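PDB 5U5N: HTPA Reductase from Selaginella moellendorffii, which probably catalyses the NAD(P)H-dependent reduction of 4-hydroxy-tetrahydrodipicolinate to tetrahydrodipicolinate in the diaminopimelate route to lysine. Local coordinates for residues E22-A26 with A27-L31; D63-K66 with E67-E71. One frame throughout, in Å; residues are numbered along the deposited sequence.

Interaction 1: E22-A26 with A27-L31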
ATOM      1  N   GLU A  22      22.235   5.763 -20.540  1.00 30.99           N
ATOM      2  CA  GLU A  22      21.633   4.846 -21.508  1.00 33.77           C
ATOM      3  C   GLU A  22      20.124   4.866 -21.478  1.00 33.59           C
ATOM      4  O   GLU A  22      19.490   4.809 -22.533  1.00 34.46           O
ATOM      5  CB  GLU A  22      22.134   3.430 -21.286  1.00 36.85           C
ATOM      6  CG  GLU A  22      23.586   3.361 -21.690  1.00 38.85           C
ATOM      7  CD  GLU A  22      24.028   1.989 -22.072  1.00 43.24           C
ATOM      8  OE1 GLU A  22      24.541   1.309 -21.151  1.00 45.27           O
ATOM      9  OE2 GLU A  22      23.834   1.607 -23.267  1.00 46.68           O
ATOM     10  N   ALA A  23      19.576   4.967 -20.275  1.00 32.40           N
ATOM     11  CA  ALA A  23      18.140   5.080 -20.082  1.00 32.87           C
ATOM     12  C   ALA A  23      17.636   6.437 -20.529  1.00 31.66           C
ATOM     13  O   ALA A  23      16.527   6.512 -21.090  1.00 32.73           O
ATOM     14  CB  ALA A  23      17.784   4.840 -18.636  1.00 33.02           C
ATOM     15  N   ALA A  24      18.423   7.498 -20.309  1.00 29.66           N
ATOM     16  CA  ALA A  24      18.041   8.834 -20.773  1.00 28.99           C
ATOM     17  C   ALA A  24      17.937   8.856 -22.298  1.00 30.19           C
ATOM     18  O   ALA A  24      16.981   9.385 -22.847  1.00 30.63           O
ATOM     19  CB  ALA A  24      19.018   9.914 -20.251  1.00 27.46           C
ATOM     20  N   VAL A  25      18.934   8.270 -22.955  1.00 31.09           N
ATOM     21  CA  VAL A  25      19.042   8.220 -24.433  1.00 32.97           C
ATOM     22  C   VAL A  25      17.863   7.421 -25.029  1.00 35.16           C
ATOM     23  O   VAL A  25      17.184   7.906 -25.900  1.00 36.18           O
ATOM     24  CB  VAL A  25      20.415   7.636 -24.869  1.00 33.69           C
ATOM     25  CG1 VAL A  25      20.420   7.135 -26.283  1.00 36.51           C
ATOM     26  CG2 VAL A  25      21.489   8.693 -24.707  1.00 32.51           C
ATOM     27  N   ALA A  26      17.641   6.214 -24.528  1.00 36.12           N
ATOM     28  CA  ALA A  26      16.543   5.347 -24.949  1.00 38.82           C
ATOM     29  C   ALA A  26      15.148   5.960 -24.745  1.00 39.08           C
ATOM     30  O   ALA A  26      14.285   5.773 -25.566  1.00 41.19           O
ATOM     31  CB  ALA A  26      16.634   4.011 -24.232  1.00 39.71           C
ATOM     32  N   ALA A  27      14.969   6.705 -23.666  1.00 37.35           N
ATOM     33  CA  ALA A  27      13.729   7.451 -23.388  1.00 37.90           C
ATOM     34  C   ALA A  27      13.504   8.663 -24.283  1.00 38.13           C
ATOM     35  O   ALA A  27      12.400   9.192 -24.319  1.00 38.96           O
ATOM     36  CB  ALA A  27      13.740   7.925 -21.931  1.00 36.36           C
ATOM     37  N   GLY A  28      14.543   9.143 -24.966  1.00 37.78           N
ATOM     38  CA  GLY A  28      14.440  10.327 -25.819  1.00 38.55           C
ATOM     39  C   GLY A  28      14.801  11.648 -25.156  1.00 37.14           C
ATOM     40  O   GLY A  28      14.442  12.706 -25.658  1.00 37.82           O
ATOM     41  N   LEU A  29      15.498  11.617 -24.029  1.00 35.86           N
ATOM     42  CA  LEU A  29      16.145  12.829 -23.554  1.00 35.34           C
ATOM     43  C   LEU A  29      17.386  13.077 -24.370  1.00 35.08           C
ATOM     44  O   LEU A  29      17.991  12.166 -24.855  1.00 35.99           O
ATOM     45  CB  LEU A  29      16.529  12.720 -22.085  1.00 34.62           C
ATOM     46  CG  LEU A  29      15.320  12.826 -21.183  1.00 35.54           C
ATOM     47  CD1 LEU A  29      15.772  12.657 -19.741  1.00 35.03           C
ATOM     48  CD2 LEU A  29      14.645  14.188 -21.372  1.00 36.26           C
ATOM     49  N   ARG A  30      17.729  14.343 -24.521  1.00 35.00           N
ATOM     50  CA  ARG A  30      18.976  14.760 -25.132  1.00 35.05           C
ATOM     51  C   ARG A  30      20.161  14.694 -24.119  1.00 32.94           C
ATOM     52  O   ARG A  30      20.182  15.408 -23.125  1.00 32.20           O
ATOM     53  CB  ARG A  30      18.804  16.173 -25.613  1.00 36.96           C
ATOM     54  CG  ARG A  30      19.971  16.643 -26.414  1.00 38.27           C
ATOM     55  CD  ARG A  30      19.574  17.948 -26.982  1.00 40.76           C
ATOM     56  NE  ARG A  30      20.361  18.254 -28.154  1.00 43.47           N
ATOM     57  CZ  ARG A  30      20.253  19.388 -28.800  1.00 45.80           C
ATOM     58  NH1 ARG A  30      19.387  20.323 -28.391  1.00 46.26           N
ATOM     59  NH2 ARG A  30      20.998  19.576 -29.864  1.00 48.37           N
ATOM     60  N   LEU A  31      21.122  13.820 -24.406  1.00 32.12           N
ATOM     61  CA  LEU A  31      22.332  13.644 -23.625  1.00 30.74           C
ATOM     62  C   LEU A  31      23.430  14.576 -24.150  1.00 31.72           C
ATOM     63  O   LEU A  31      23.893  14.442 -25.301  1.00 33.71           O
ATOM     64  CB  LEU A  31      22.820  12.181 -23.709  1.00 30.50           C
ATOM     65  CG  LEU A  31      24.073  11.803 -22.928  1.00 29.65           C
ATOM     66  CD1 LEU A  31      23.827  11.849 -21.438  1.00 28.49           C
ATOM     67  CD2 LEU A  31      24.606  10.449 -23.314  1.00 30.48           C
TER

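Interaction 2: D63-K66 with E67-E71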
ATOM      1  N   ASP A  63      36.255  24.631 -17.689  1.00 55.43           N
ATOM      2  CA  ASP A  63      36.273  24.705 -19.163  1.00 55.50           C
ATOM      3  C   ASP A  63      35.086  23.885 -19.700  1.00 51.29           C
ATOM      4  O   ASP A  63      34.316  24.337 -20.551  1.00 50.48           O
ATOM      5  CB  ASP A  63      37.569  24.126 -19.749  1.00 57.53           C
ATOM      6  CG  ASP A  63      38.831  24.980 -19.460  1.00 62.71           C
ATOM      7  OD1 ASP A  63      38.695  26.152 -19.013  1.00 64.96           O
ATOM      8  OD2 ASP A  63      39.969  24.463 -19.700  1.00 64.79           O
ATOM      9  N   VAL A  64      34.956  22.679 -19.179  1.00 48.60           N
ATOM     10  CA  VAL A  64      33.915  21.769 -19.612  1.00 45.59           C
ATOM     11  C   VAL A  64      32.512  22.416 -19.482  1.00 44.45           C
ATOM     12  O   VAL A  64      31.745  22.379 -20.424  1.00 43.55           O
ATOM     13  CB  VAL A  64      34.021  20.437 -18.868  1.00 43.53           C
ATOM     14  CG1 VAL A  64      32.751  19.604 -18.998  1.00 40.59           C
ATOM     15  CG2 VAL A  64      35.222  19.703 -19.379  1.00 44.56           C
ATOM     16  N   VAL A  65      32.243  23.058 -18.348  1.00 45.33           N
ATOM     17  CA  VAL A  65      30.914  23.611 -18.059  1.00 45.16           C
ATOM     18  C   VAL A  65      30.608  24.858 -18.912  1.00 47.45           C
ATOM     19  O   VAL A  65      29.462  25.052 -19.300  1.00 46.53           O
ATOM     20  CB  VAL A  65      30.704  23.838 -16.525  1.00 45.47           C
ATOM     21  CG1 VAL A  65      29.520  24.730 -16.230  1.00 45.80           C
ATOM     22  CG2 VAL A  65      30.499  22.511 -15.836  1.00 43.36           C
ATOM     23  N   LYS A  66      31.620  25.669 -19.214  1.00 51.05           N
ATOM     24  CA  LYS A  66      31.470  26.783 -20.151  1.00 54.27           C
ATOM     25  C   LYS A  66      31.071  26.290 -21.542  1.00 53.44           C
ATOM     26  O   LYS A  66      30.323  26.945 -22.262  1.00 54.33           O
ATOM     27  CB  LYS A  66      32.790  27.579 -20.282  1.00 58.97           C
ATOM     28  CG  LYS A  66      32.699  28.845 -21.145  1.00 63.04           C
ATOM     29  CD  LYS A  66      31.662  29.862 -20.670  1.00 64.25           C
ATOM     30  CE  LYS A  66      31.832  30.270 -19.201  1.00 65.23           C
ATOM     31  NZ  LYS A  66      30.966  31.419 -18.856  1.00 67.06           N
ATOM     32  N   GLU A  67      31.631  25.155 -21.923  1.00 52.27           N
ATOM     33  CA  GLU A  67      31.335  24.543 -23.203  1.00 52.16           C
ATOM     34  C   GLU A  67      29.913  23.977 -23.208  1.00 48.67           C
ATOM     35  O   GLU A  67      29.171  24.177 -24.176  1.00 49.28           O
ATOM     36  CB  GLU A  67      32.354  23.439 -23.486  1.00 52.93           C
ATOM     37  CG  GLU A  67      32.393  23.040 -24.953  1.00 55.39           C
ATOM     38  CD  GLU A  67      33.354  21.894 -25.246  1.00 56.38           C
ATOM     39  OE1 GLU A  67      32.970  21.058 -26.114  1.00 57.10           O
ATOM     40  OE2 GLU A  67      34.475  21.825 -24.642  1.00 57.56           O
ATOM     41  N   VAL A  68      29.533  23.297 -22.127  1.00 45.11           N
ATOM     42  CA  VAL A  68      28.163  22.756 -22.014  1.00 42.68           C
ATOM     43  C   VAL A  68      27.158  23.888 -21.986  1.00 43.28           C
ATOM     44  O   VAL A  68      26.183  23.853 -22.715  1.00 43.25           O
ATOM     45  CB  VAL A  68      27.973  21.867 -20.770  1.00 40.56           C
ATOM     46  CG1 VAL A  68      26.524  21.500 -20.570  1.00 39.53           C
ATOM     47  CG2 VAL A  68      28.788  20.598 -20.872  1.00 39.71           C
ATOM     48  N   ILE A  69      27.395  24.886 -21.146  1.00 44.22           N
ATOM     49  CA  ILE A  69      26.480  26.004 -21.015  1.00 45.48           C
ATOM     50  C   ILE A  69      26.286  26.797 -22.323  1.00 48.00           C
ATOM     51  O   ILE A  69      25.164  27.182 -22.615  1.00 48.39           O
ATOM     52  CB  ILE A  69      26.839  26.886 -19.794  1.00 46.93           C
ATOM     53  CG1 ILE A  69      26.296  26.258 -18.510  1.00 45.38           C
ATOM     54  CG2 ILE A  69      26.310  28.300 -19.908  1.00 49.63           C
ATOM     55  CD1 ILE A  69      24.791  26.449 -18.269  1.00 45.37           C
ATOM     56  N   THR A  70      27.330  27.040 -23.120  1.00 49.90           N
ATOM     57  CA  THR A  70      27.128  27.803 -24.373  1.00 52.94           C
ATOM     58  C   THR A  70      26.304  27.007 -25.440  1.00 52.25           C
ATOM     59  O   THR A  70      25.520  27.615 -26.167  1.00 54.50           O
ATOM     60  CB  THR A  70      28.423  28.467 -24.947  1.00 56.40           C
ATOM     61  OG1 THR A  70      29.393  27.473 -25.249  1.00 55.62           O
ATOM     62  CG2 THR A  70      29.031  29.492 -23.938  1.00 58.15           C
ATOM     63  N   GLU A  71      26.437  25.677 -25.507  1.00 49.67           N
ATOM     64  CA  GLU A  71      25.626  24.886 -26.456  1.00 49.45           C
ATOM     65  C   GLU A  71      24.286  24.416 -25.864  1.00 46.72           C
ATOM     66  O   GLU A  71      23.336  24.269 -26.595  1.00 47.75           O
ATOM     67  CB  GLU A  71      26.417  23.693 -27.052  1.00 49.45           C
ATOM     68  CG  GLU A  71      27.488  24.109 -28.083  1.00 53.71           C
ATOM     69  CD  GLU A  71      27.775  23.073 -29.201  1.00 55.32           C
ATOM     70  OE1 GLU A  71      26.950  22.137 -29.403  1.00 54.22           O
ATOM     71  OE2 GLU A  71      28.832  23.215 -29.879  1.00 58.52           O
TER

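Interaction 1: E22-A26 with A27-L31
The flat groups here are the peptide carbonyls of Ala24 and Val25 at the end of helix 15-27, met by the N-H groups of Leu29 and Gly28, and each meets its donor differently. Gly28 N comes over the face of the Val25 carbonyl, 63° out of its plane, and still bonds to Val25 O at 3.1 Å. Leu29 N, only modestly tilted from the plane of the Ala24 carbonyl, reaches Ala24 O at 2.9 Å. Ala27 N keeps the ordinary helical bond to Ala23 O (3.0 Å). The two bonds back from Gly28 and Leu29 make a Schellman motif. Gly28 takes a positive phi of 93°, which it can do because it carries no CB to press on the carbonyl oxygen of Ala27.

The turn carries apolar contact with it. Leu29 CB lies 4.2 Å from Ala24 CB, while the rest of Leu29 runs on to Val248 and Val251 of helix 241-259. Beyond it Leu31 folds back: Val25 has CG1 anti to the backbone N (chi1 161°), which leaves CG2 to meet Leu31 CD2 at 3.8 Å as the two side chains cross obliquely, both also touching Ile48. The turn thus supplies N-H donors to the carbonyls of Ala24 and Val25 as the helix ends, and its apolar groups close over the same bend.

Interaction 2: D63-K66 with E67-E71
Helix 61-71, packed against the nucleotide-binding sheet, joins Lys66 to Thr70 and Val64 to Val68 across one turn. Its backbone ladder is regular: Val68 N bonds to Val64 O at 2.9 Å, and Ile69 N bonds to Val65 O at 2.8 Å, the straightest of the set at 166°. Glu67 N and Thr70 N continue the same i to i-4 pattern, onto Asp63 O and Lys66 O.

Lys66 O accepts two bonds from Thr70. Thr70 N approaches it from above the carbonyl plane, while the hydroxyl of Thr70 donates within that plane, OG1 to Lys66 O being 3.2 Å. The hydroxyl gets there because chi1 of 61° puts OG1 between the backbone N and the carbonyl carbon, folded back along the helix. Two donors from one residue therefore grip a single oxygen and fix the rotation of the threonine. The methyl CG2 of Thr70 also comes within 4.2 Å of Lys66 CD, on a chain that bends at its second and third torsions.

On the inner side, Val65 CG1 sits 4.2 Å from Ile69 CG1, and both residues reach Leu98. Val64 CG1 and Val68 CG2 are looser neighbours at 4.5 Å; these two valines lean on Met8 of strand 7-10 and on Leu36 and Leu34 respectively. Glu67 OE2 forms a salt bridge with Arg56 NH1. With valines turned inward and charged or hydroxylated residues outward, this is an amphipathic helix of the kind that covers the sheet of a Rossmann-type dinucleotide-binding domain.

Interactions 1 and 2 follow each other along the chain within the Rossmann-type NAD-binding part, their centres 20 Å apart. Their nearest atoms come to about 6 Å without touching. Strand 7-10 connects them: the backbone of Arg30, in 27-31, bonds with Val7, and Val64 and Val68 rest on Met8. Neither contact lines the dinucleotide directly. The side chain of Val64 is about 10 Å from the bound NAD and that of Ala23 about 13 Å; the side chains of Leu31 and Val64 each lie about 11 Å from that of the NAD-binding Asp11.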